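Local structure of GCN5-related N-acetyltransferase (Exiguobacterium sibiricum 255-15, 3GY9) at residues Q118-Y123 / I136-D141; M68-S71 / G77-R80. The protein binds coenzyme A and probably transfers an acyl group from it to a substrate that is not known. One frame throughout, in Å; residues are numbered along the deposited sequence. Where two conformers were deposited one is given.

Interaction 1 (Q118-Y123 / I136-D141); sequences QADPFY and ITHTLD. With COA (coenzyme A), chain B.
Tyr123 and His138 mark the closest backbone approach, their CA atoms 7.4 Å apart; no main-chain hydrogen bond joins the segments, and the imidazole of His138 makes the approach from strand 138-141 to helix 120-125. Ala119 stands at the N-cap, its O receiving the first helical bond, from Tyr123 N. Thr137 and His138, both opposite Leu114, form a classic beta bulge. From there the imidazole NE2 donates to Asp120 OD1 over 2.8 Å at 164°, nearly in the ring plane and on the anti lone pair of the carboxylate. With CG anti to the backbone N (chi1 172°), Asp120 carries OD1 to the ring's edge. Tyr123 CB covers one imidazole face as a CH-pi contact, 4.0 Å from the centroid, while the two rings lie obliquely at 43°. On the cofactor side, Phe122 receives coenzyme A CCP over its ring centre, and its CD1 lies 3.3 Å from O4B. A serine here would probably leave the pantetheine CCP without the ring face beneath it, the ribose O4B without its neighbour at the rim, and the Tyr123 ring without Phe122 CD2 over its centre. Thr137 OG1 lies 2.8 Å from His138 ND1, giving both imidazole nitrogens a polar partner and fixing the ring's rotation. Asp120 OD1 takes two donors, His138 NE2 and Gln124 NE2, and its negative charge would be expected to stabilise a proton on NE2 of His138.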
loop_
_atom_site.group_PDB
_atom_site.type_symbol
_atom_site.label_atom_id
_atom_site.label_comp_id
_atom_site.label_asym_id
_atom_site.label_seq_id
_atom_site.Cartn_x
_atom_site.Cartn_y
_atom_site.Cartn_z
ATOM N N GLN A 118 -2.668 11.391 -6.913
ATOM C CA GLN A 118 -1.568 11.558 -7.867
ATOM C C GLN A 118 -1.317 10.359 -8.779
ATOM O O GLN A 118 -0.590 10.498 -9.764
ATOM C CB GLN A 118 -0.269 11.911 -7.126
ATOM C CG GLN A 118 -0.362 13.142 -6.225
ATOM N N ALA A 119 -1.913 9.204 -8.505
ATOM C CA ALA A 119 -1.535 8.012 -9.257
ATOM C C ALA A 119 -2.712 7.248 -9.872
ATOM O O ALA A 119 -2.788 6.022 -9.779
ATOM C CB ALA A 119 -0.705 7.106 -8.372
ATOM N N ASP A 120 -3.611 7.969 -10.539
ATOM C CA ASP A 120 -4.779 7.334 -11.147
ATOM C C ASP A 120 -4.414 6.277 -12.205
ATOM O O ASP A 120 -4.948 5.169 -12.168
ATOM C CB ASP A 120 -5.746 8.415 -11.695
ATOM C CG ASP A 120 -6.904 7.838 -12.515
ATOM O OD1 ASP A 120 -7.683 7.011 -11.988
ATOM O OD2 ASP A 120 -7.026 8.210 -13.702
ATOM N N PRO A 121 -3.521 6.607 -13.151
ATOM C CA PRO A 121 -3.130 5.628 -14.175
ATOM C C PRO A 121 -2.604 4.304 -13.594
ATOM O O PRO A 121 -2.988 3.231 -14.072
ATOM C CB PRO A 121 -2.015 6.356 -14.926
ATOM C CG PRO A 121 -2.373 7.806 -14.772
ATOM C CD PRO A 121 -2.861 7.909 -13.371
ATOM N N PHE A 122 -1.748 4.410 -12.583
ATOM C CA PHE A 122 -1.227 3.233 -11.883
ATOM C C PHE A 122 -2.373 2.364 -11.366
ATOM O O PHE A 122 -2.436 1.163 -11.656
ATOM C CB PHE A 122 -0.318 3.665 -10.735
ATOM C CG PHE A 122 0.126 2.537 -9.828
ATOM C CD1 PHE A 122 0.860 1.474 -10.334
ATOM C CD2 PHE A 122 -0.165 2.560 -8.476
ATOM C CE1 PHE A 122 1.275 0.439 -9.497
ATOM C CE2 PHE A 122 0.274 1.548 -7.645
ATOM C CZ PHE A 122 0.991 0.481 -8.171
ATOM N N TYR A 123 -3.286 2.972 -10.610
ATOM C CA TYR A 123 -4.375 2.199 -9.993
ATOM C C TYR A 123 -5.380 1.663 -11.009
ATOM O O TYR A 123 -5.858 0.537 -10.868
ATOM C CB TYR A 123 -5.026 2.988 -8.844
ATOM C CG TYR A 123 -4.079 3.106 -7.666
ATOM C CD1 TYR A 123 -3.719 1.975 -6.952
ATOM C CD2 TYR A 123 -3.523 4.332 -7.278
ATOM C CE1 TYR A 123 -2.861 2.035 -5.882
ATOM C CE2 TYR A 123 -2.642 4.397 -6.195
ATOM C CZ TYR A 123 -2.309 3.238 -5.511
ATOM O OH TYR A 123 -1.438 3.230 -4.432
ATOM N N ILE A 136 -12.403 8.511 -0.638
ATOM C CA ILE A 136 -11.791 7.517 -1.523
ATOM C C ILE A 136 -11.804 7.989 -2.967
ATOM O O ILE A 136 -12.675 8.737 -3.401
ATOM C CB ILE A 136 -12.450 6.109 -1.436
ATOM C CG1 ILE A 136 -13.910 6.133 -1.894
ATOM C CG2 ILE A 136 -12.349 5.548 -0.024
ATOM C CD1 ILE A 136 -14.468 4.749 -2.184
ATOM N N THR A 137 -10.770 7.568 -3.693
ATOM C CA THR A 137 -10.646 7.871 -5.113
ATOM C C THR A 137 -10.781 6.610 -5.974
ATOM O O THR A 137 -11.181 6.705 -7.142
ATOM C CB THR A 137 -9.292 8.528 -5.460
ATOM O OG1 THR A 137 -8.208 7.669 -5.084
ATOM C CG2 THR A 137 -9.145 9.901 -4.790
ATOM N N HIS A 138 -10.473 5.439 -5.423
ATOM C CA HIS A 138 -10.437 4.207 -6.221
ATOM C C HIS A 138 -11.009 3.035 -5.451
ATOM O O HIS A 138 -10.824 2.941 -4.240
ATOM C CB HIS A 138 -9.018 3.875 -6.657
ATOM C CG HIS A 138 -8.460 4.828 -7.665
ATOM N ND1 HIS A 138 -7.853 6.013 -7.305
ATOM C CD2 HIS A 138 -8.435 4.783 -9.020
ATOM C CE1 HIS A 138 -7.460 6.647 -8.395
ATOM N NE2 HIS A 138 -7.812 5.931 -9.449
ATOM N N THR A 139 -11.701 2.149 -6.161
ATOM C CA THR A 139 -12.354 0.998 -5.545
ATOM C C THR A 139 -12.235 -0.241 -6.439
ATOM O O THR A 139 -12.130 -0.132 -7.662
ATOM C CB THR A 139 -13.849 1.310 -5.251
ATOM O OG1 THR A 139 -14.430 0.255 -4.469
ATOM C CG2 THR A 139 -14.653 1.496 -6.539
ATOM N N LEU A 140 -12.289 -1.419 -5.829
ATOM C CA LEU A 140 -12.247 -2.668 -6.591
ATOM C C LEU A 140 -12.974 -3.758 -5.823
ATOM O O LEU A 140 -12.635 -4.004 -4.669
ATOM C CB LEU A 140 -10.796 -3.086 -6.840
ATOM C CG LEU A 140 -10.553 -4.424 -7.548
ATOM C CD1 LEU A 140 -11.144 -4.395 -8.945
ATOM C CD2 LEU A 140 -9.056 -4.746 -7.571
ATOM N N ASP A 141 -13.935 -4.414 -6.466
ATOM C CA ASP A 141 -14.657 -5.536 -5.856
ATOM C C ASP A 141 -13.913 -6.851 -6.067
ATOM O O ASP A 141 -13.295 -7.058 -7.106
ATOM C CB ASP A 141 -16.052 -5.678 -6.473
ATOM C CG ASP A 141 -16.990 -4.555 -6.092
ATOM O OD1 ASP A 141 -16.796 -3.917 -5.034
ATOM O OD2 ASP A 141 -17.950 -4.339 -6.862
HETATM N N1A COA B . 5.297 8.234 -10.920
HETATM C C2A COA B . 3.951 7.919 -10.905
HETATM N N3A COA B . 3.478 6.807 -11.575
HETATM C C4A COA B . 4.352 6.017 -12.250
HETATM C C5A COA B . 5.711 6.316 -12.281
HETATM C C6A COA B . 6.185 7.437 -11.607
HETATM N N6A COA B . 7.454 7.809 -11.704
HETATM N N7A COA B . 6.318 5.360 -13.028
HETATM C C8A COA B . 5.389 4.481 -13.461
HETATM N N9A COA B . 4.166 4.890 -12.989
HETATM C C1B COA B . 2.861 4.270 -13.238
HETATM C C2B COA B . 2.665 3.927 -14.707
HETATM O O2B COA B . 1.307 4.113 -15.057
HETATM C C3B COA B . 3.032 2.468 -14.777
HETATM O O3B COA B . 2.392 1.767 -15.814
HETATM P P3B COA B . 3.296 1.272 -17.048
HETATM O O7A COA B . 2.435 0.523 -18.038
HETATM O O8A COA B . 3.912 2.499 -17.671
HETATM O O9A COA B . 4.399 0.362 -16.558
HETATM C C4B COA B . 2.559 1.979 -13.426
HETATM O O4B COA B . 2.795 3.047 -12.529
HETATM C C5B COA B . 3.255 0.695 -12.969
HETATM O O5B COA B . 4.644 0.899 -12.926
HETATM P P1A COA B . 5.559 0.494 -11.649
HETATM O O1A COA B . 5.170 -0.838 -11.089
HETATM O O2A COA B . 6.964 0.609 -12.141
HETATM O O3A COA B . 5.203 1.710 -10.678
HETATM P P2A COA B . 6.090 2.327 -9.497
HETATM O O4A COA B . 7.037 1.314 -8.879
HETATM O O5A COA B . 6.674 3.614 -9.951
HETATM O O6A COA B . 4.926 2.609 -8.430
HETATM C CBP COA B . 3.675 4.525 -7.613
HETATM C CCP COA B . 3.845 3.491 -8.729
HETATM C CDP COA B . 3.271 3.807 -6.329
HETATM C CEP COA B . 2.547 5.487 -8.039
HETATM C CAP COA B . 5.004 5.276 -7.394
HETATM O OAP COA B . 5.452 5.802 -8.624
HETATM C C9P COA B . 4.835 6.397 -6.407
HETATM O O9P COA B . 4.909 6.172 -5.025
HETATM N N8P COA B . 4.602 7.588 -6.950
HETATM C C7P COA B . 4.424 8.787 -6.140
HETATM C C6P COA B . 3.393 9.731 -6.763
HETATM C C5P COA B . 3.915 10.301 -8.063
HETATM O O5P COA B . 4.875 9.767 -8.643
HETATM N N4P COA B . 3.297 11.386 -8.527
HETATM C C3P COA B . 3.491 11.859 -9.880
HETATM C C2P COA B . 4.884 12.447 -10.099
HETATM S S1P COA B . 5.337 13.776 -8.956
#

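Interaction 2 (M68-S71 / G77-R80). With SO4 (sulfate ion), chain E; SO4 (sulfate ion), chain F.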
loop_
_atom_site.group_PDB
_atom_site.type_symbol
_atom_site.label_atom_id
_atom_site.label_comp_id
_atom_site.label_asym_id
_atom_site.label_seq_id
_atom_site.Cartn_x
_atom_site.Cartn_y
_atom_site.Cartn_z
HETATM N N MSE A 68 -5.540 -2.310 5.730
HETATM C CA MSE A 68 -6.236 -2.554 6.974
HETATM C C MSE A 68 -7.732 -2.330 6.757
HETATM O O MSE A 68 -8.173 -2.036 5.656
HETATM C CB MSE A 68 -5.680 -1.662 8.090
HETATM C CG MSE A 68 -5.865 -0.179 7.868
HETATM SE SE MSE A 68 -5.248 0.910 9.359
HETATM C CE MSE A 68 -6.742 0.603 10.520
ATOM N N LYS A 69 -8.520 -2.502 7.809
ATOM C CA LYS A 69 -9.942 -2.335 7.686
ATOM C C LYS A 69 -10.300 -0.890 7.361
ATOM O O LYS A 69 -9.748 0.037 7.949
ATOM C CB LYS A 69 -10.617 -2.766 8.991
ATOM C CG LYS A 69 -12.120 -2.814 8.878
ATOM C CD LYS A 69 -12.791 -3.181 10.194
ATOM C CE LYS A 69 -14.302 -2.980 10.112
ATOM N NZ LYS A 69 -14.666 -1.560 9.778
ATOM N N GLN A 70 -11.241 -0.703 6.432
ATOM C CA GLN A 70 -11.808 0.618 6.155
ATOM C C GLN A 70 -12.841 0.914 7.209
ATOM O O GLN A 70 -13.781 0.168 7.376
ATOM C CB GLN A 70 -12.446 0.658 4.771
ATOM C CG GLN A 70 -13.266 1.926 4.480
ATOM C CD GLN A 70 -12.430 3.178 4.466
ATOM O OE1 GLN A 70 -11.385 3.242 3.838
ATOM N NE2 GLN A 70 -12.893 4.201 5.170
ATOM N N SER A 71 -12.651 2.005 7.932
ATOM C CA SER A 71 -13.577 2.376 8.988
ATOM C C SER A 71 -14.930 2.719 8.397
ATOM O O SER A 71 -15.017 3.322 7.322
ATOM C CB SER A 71 -13.041 3.571 9.770
ATOM O OG SER A 71 -12.836 4.677 8.913
ATOM N N GLY A 77 -11.676 -3.280 2.831
ATOM C CA GLY A 77 -10.332 -2.947 3.281
ATOM C C GLY A 77 -9.839 -1.705 2.573
ATOM O O GLY A 77 -10.262 -1.403 1.470
ATOM N N ARG A 78 -8.949 -0.983 3.240
ATOM C CA ARG A 78 -8.338 0.217 2.704
ATOM C C ARG A 78 -6.861 -0.045 2.470
ATOM O O ARG A 78 -6.167 -0.512 3.391
ATOM C CB ARG A 78 -8.485 1.358 3.709
ATOM C CG ARG A 78 -8.043 2.676 3.122
ATOM C CD ARG A 78 -8.138 3.783 4.161
ATOM N NE ARG A 78 -7.944 5.110 3.564
ATOM C CZ ARG A 78 -8.938 5.894 3.140
ATOM N NH1 ARG A 78 -10.199 5.506 3.171
ATOM N NH2 ARG A 78 -8.651 7.065 2.605
ATOM N N ILE A 79 -6.383 0.215 1.250
ATOM C CA ILE A 79 -4.971 0.149 0.935
ATOM C C ILE A 79 -4.327 1.465 1.359
ATOM O O ILE A 79 -4.809 2.521 0.986
ATOM C CB ILE A 79 -4.767 -0.144 -0.558
ATOM C CG1 ILE A 79 -5.309 -1.557 -0.862
ATOM C CG2 ILE A 79 -3.298 0.007 -0.951
ATOM C CD1 ILE A 79 -5.378 -1.897 -2.342
ATOM N N ARG A 80 -3.289 1.380 2.199
ATOM C CA ARG A 80 -2.747 2.554 2.862
ATOM C C ARG A 80 -1.265 2.686 2.724
ATOM O O ARG A 80 -0.532 1.707 2.701
ATOM C CB ARG A 80 -3.048 2.486 4.353
ATOM C CG ARG A 80 -4.537 2.321 4.648
ATOM C CD ARG A 80 -4.897 2.822 6.039
ATOM N NE ARG A 80 -4.735 4.262 6.163
ATOM C CZ ARG A 80 -4.746 4.934 7.309
ATOM N NH1 ARG A 80 -4.893 4.317 8.468
ATOM N NH2 ARG A 80 -4.549 6.237 7.291
HETATM S S SO4 E . -3.660 6.507 3.287
HETATM O O1 SO4 E . -2.377 6.287 2.614
HETATM O O2 SO4 E . -3.479 7.270 4.517
HETATM O O3 SO4 E . -4.290 5.230 3.583
HETATM O O4 SO4 E . -4.568 7.239 2.394
HETATM S S SO4 F . -3.169 8.107 9.941
HETATM O O1 SO4 F . -2.949 8.543 8.561
HETATM O O2 SO4 F . -2.017 7.305 10.343
HETATM O O3 SO4 F . -4.450 7.387 10.014
HETATM O O4 SO4 F . -3.233 9.270 10.815
#
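Gln70 and Arg78 both set CG anti to the backbone N (chi1 171° and -172°), but Gln70 then bends at chi2 whereas Arg78 runs extended from CG to NE, and the amide oxygen of one reaches the guanidinium of the other. Arg78 NH1 donates to Gln70 OE1 over 2.6 Å, in the carbonyl plane on a lone pair and nearly in the guanidinium plane, although the amide and guanidinium planes are turned 57° apart. The other end of the amide is held too, since Gln70 NE2 donates to Ser71 O. Beneath these groups the backbones pair in antiparallel fashion. Met68 and Arg78 form a hydrogen-bonded pair, with Arg78 N to Met68 O at 2.7 Å and Met68 N to Arg78 O at 3.0 Å; Lys69 and Gly77 follow as a non-hydrogen-bonded pair, their CA atoms 4.5 Å apart. Met68, a selenomethionine, lays its CG 3.6 Å from Arg80 CD and brings SE to the edge of the guanidinium, 3.5 Å from NH1. Arg80, bent at chi3, grips one sulfate through NE, 2.8 Å from O3, and through NH2; NH2 also bonds the second sulfate, and Glu42 forms a salt bridge with NH1. Both ions probably come from the crystallisation liquor. The contact closes the loop end of the beta hairpin 61-69/76-84, where strand 76-84 pairs on its other edge with strand 111-114 and Ile79 packs on Leu98 and Ile101 of helix 93-105.

Interactions 1 and 2 lie in series along the chain, their centres 14 Å apart, and both reach the same mixed sheet: strand 111-114 runs between strand 76-84 of interaction 2 and strand 138-141 of interaction 1. They touch directly where Ile136 CG2 packs 3.9 Å from Arg78 NH1. Their relation to the cofactor differs. Interaction 1 includes Gln118, Ala119 and Phe122 of the coenzyme A pocket, with Ala119 CB 3.6 Å from CEP of the cofactor. Interaction 2 lies away from the annotated sites, the Arg80 side chain about 12 Å from coenzyme A. Helix 93-105 connects the two, its Leu98 meeting Phe122 and Tyr123 as well as Ile79.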